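Long-range contact in halotolerant alpha-type carbonic anhydrase (dCA II) (Dunaliella salina, PDB 1Y7W), which catalyses the reversible hydration of carbon dioxide to bicarbonate at a zinc ion and, as a halotolerant enzyme, works in high salt: residues 148-153 with 166-171. Numbering follows the deposited sequence.
With ZN (zinc ion), chain D.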
loop_
_atom_site.group_PDB
_atom_site.type_symbol
_atom_site.label_atom_id
_atom_site.label_comp_id
_atom_site.label_asym_id
_atom_site.label_seq_id
_atom_site.Cartn_x
_atom_site.Cartn_y
_atom_site.Cartn_z
ATOM N N GLU A 148 -6.684 -2.243 -3.491
ATOM C CA GLU A 148 -6.159 -1.459 -2.358
ATOM C C GLU A 148 -4.730 -1.070 -2.740
ATOM O O GLU A 148 -3.903 -1.927 -3.096
ATOM C CB GLU A 148 -6.158 -2.273 -1.048
ATOM C CG GLU A 148 -5.588 -1.505 0.153
ATOM C CD GLU A 148 -5.705 -2.289 1.462
ATOM O OE1 GLU A 148 -6.596 -3.173 1.564
ATOM O OE2 GLU A 148 -4.947 -1.991 2.432
ATOM N N LEU A 149 -4.497 0.235 -2.703
ATOM C CA LEU A 149 -3.204 0.836 -2.998
ATOM C C LEU A 149 -2.422 1.107 -1.695
ATOM O O LEU A 149 -2.980 1.627 -0.746
ATOM C CB LEU A 149 -3.451 2.159 -3.723
ATOM C CG LEU A 149 -2.322 3.218 -3.673
ATOM C CD1 LEU A 149 -1.160 2.677 -4.415
ATOM C CD2 LEU A 149 -2.791 4.537 -4.360
ATOM N N HIS A 150 -1.150 0.713 -1.654
ATOM C CA HIS A 150 -0.276 0.945 -0.511
ATOM C C HIS A 150 0.895 1.871 -0.926
ATOM O O HIS A 150 1.693 1.493 -1.761
ATOM C CB HIS A 150 0.299 -0.390 0.011
ATOM C CG HIS A 150 -0.703 -1.232 0.766
ATOM N ND1 HIS A 150 -0.501 -2.578 1.036
ATOM C CD2 HIS A 150 -1.946 -0.938 1.218
ATOM C CE1 HIS A 150 -1.584 -3.073 1.608
ATOM N NE2 HIS A 150 -2.481 -2.101 1.729
ATOM N N ILE A 151 0.932 3.079 -0.366
ATOM C CA ILE A 151 2.035 4.024 -0.554
ATOM C C ILE A 151 2.876 3.779 0.693
ATOM O O ILE A 151 2.434 4.038 1.839
ATOM C CB ILE A 151 1.567 5.475 -0.561
ATOM C CG1 ILE A 151 0.579 5.681 -1.714
ATOM C CG2 ILE A 151 2.791 6.418 -0.764
ATOM C CD1 ILE A 151 -0.073 7.058 -1.704
ATOM N N VAL A 152 4.079 3.260 0.476
ATOM C CA VAL A 152 4.988 2.866 1.555
ATOM C C VAL A 152 6.005 3.971 1.829
ATOM O O VAL A 152 6.638 4.421 0.881
ATOM C CB VAL A 152 5.759 1.643 1.142
ATOM C CG1 VAL A 152 6.753 1.231 2.282
ATOM C CG2 VAL A 152 4.748 0.464 0.839
ATOM N N MET A 153 6.104 4.431 3.077
ATOM C CA MET A 153 7.068 5.498 3.420
ATOM C C MET A 153 8.010 5.000 4.508
ATOM O O MET A 153 7.614 4.219 5.370
ATOM C CB MET A 153 6.318 6.756 3.875
ATOM C CG MET A 153 5.240 7.154 2.875
ATOM S SD MET A 153 4.392 8.669 3.241
ATOM C CE MET A 153 3.686 8.368 4.759
ATOM N N LEU A 166 8.289 2.369 9.509
ATOM C CA LEU A 166 7.607 2.646 8.252
ATOM C C LEU A 166 6.229 3.285 8.491
ATOM O O LEU A 166 5.663 3.164 9.583
ATOM C CB LEU A 166 7.389 1.344 7.430
ATOM C CG LEU A 166 8.648 0.524 7.107
ATOM C CD1 LEU A 166 8.273 -0.700 6.245
ATOM C CD2 LEU A 166 9.616 1.470 6.310
ATOM N N ALA A 167 5.705 3.991 7.485
ATOM C CA ALA A 167 4.334 4.535 7.583
ATOM C C ALA A 167 3.710 4.165 6.260
ATOM O O ALA A 167 4.318 4.432 5.203
ATOM C CB ALA A 167 4.357 6.048 7.726
ATOM N N VAL A 168 2.535 3.526 6.275
ATOM C CA VAL A 168 1.933 3.158 5.002
ATOM C C VAL A 168 0.524 3.763 4.900
ATOM O O VAL A 168 -0.253 3.775 5.891
ATOM C CB VAL A 168 1.899 1.603 4.805
ATOM C CG1 VAL A 168 1.119 1.233 3.461
ATOM C CG2 VAL A 168 3.361 1.065 4.784
ATOM N N ILE A 169 0.216 4.251 3.704
ATOM C CA ILE A 169 -1.070 4.846 3.440
ATOM C C ILE A 169 -1.831 3.842 2.603
ATOM O O ILE A 169 -1.309 3.355 1.610
ATOM C CB ILE A 169 -0.902 6.166 2.694
ATOM C CG1 ILE A 169 -0.397 7.202 3.730
ATOM C CG2 ILE A 169 -2.202 6.621 2.086
ATOM C CD1 ILE A 169 0.098 8.548 3.162
ATOM N N GLY A 170 -3.049 3.521 3.018
ATOM C CA GLY A 170 -3.806 2.515 2.279
ATOM C C GLY A 170 -4.985 3.226 1.659
ATOM O O GLY A 170 -5.667 3.937 2.383
ATOM N N ILE A 171 -5.213 3.035 0.361
ATOM C CA ILE A 171 -6.302 3.685 -0.360
ATOM C C ILE A 171 -7.129 2.621 -1.082
ATOM O O ILE A 171 -6.576 1.820 -1.809
ATOM C CB ILE A 171 -5.724 4.682 -1.385
ATOM C CG1 ILE A 171 -5.061 5.846 -0.594
ATOM C CG2 ILE A 171 -6.849 5.290 -2.307
ATOM C CD1 ILE A 171 -4.046 6.690 -1.431
HETATM ZN ZN ZN D . 0.938 -3.864 0.353
HETATM O O HOH W 1 1.982 -5.224 1.200
#
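The imidazole of His150 meets segment 166-171 at one edge, where the CA of Gly170 lies near the ring plane, while Val168 CG1 approaches obliquely, 3.9 Å from His150 CB. Elsewhere on the rim, Glu148 OE2 and the zinc-bound water lie in the plane of the ring; the rings of His150 and Trp242 also pack edge-to-face. Chi1 (-74°) sets CG beside the backbone N, and chi2 (164°) turns ND1 to the zinc, 2.0 Å away, leaving NE2 to face the carboxylate. That NE2 donates to Glu148 OE2 at 2.6 Å, in its own ring plane but from above the carboxylate plane. The extended glutamate chain suits this reach, and OE2 also bonds His138; the carboxylate would probably polarise the imidazole and strengthen its hold on the metal. An alanine in place of Glu148 would probably leave His150 NE2 without its acceptor and the ring less firmly fixed in rotation. Gly170, paired with His150, brings only backbone beside this ring.

The opposite face of the sheet is apolar, as suits a buried core. Branched Ile151 and Ile169 pack CB to CB at 4.1 Å, Leu149 CD2 lies alongside Ile171 CD1, and the Ile151 side chain crosses that of Ile171, their CD1 methyls in contact. Met153, bent at chi3 (-60°), folds its CE against Ala167 CB, 3.8 Å away, and Ile169 CD1; the small alanine leaves room for the terminal methyl.

Six backbone hydrogen bonds hold the two strands in register, two each for Leu149–Ile171, Ile151–Ile169 and Met153–Ala167, and successive side chains go to alternating faces. This antiparallel hairpin belongs to the central sheet of the alpha-carbonic anhydrase fold, whose three-histidine zinc site His150 completes with His130 and His132 of the neighbouring strand 120-133.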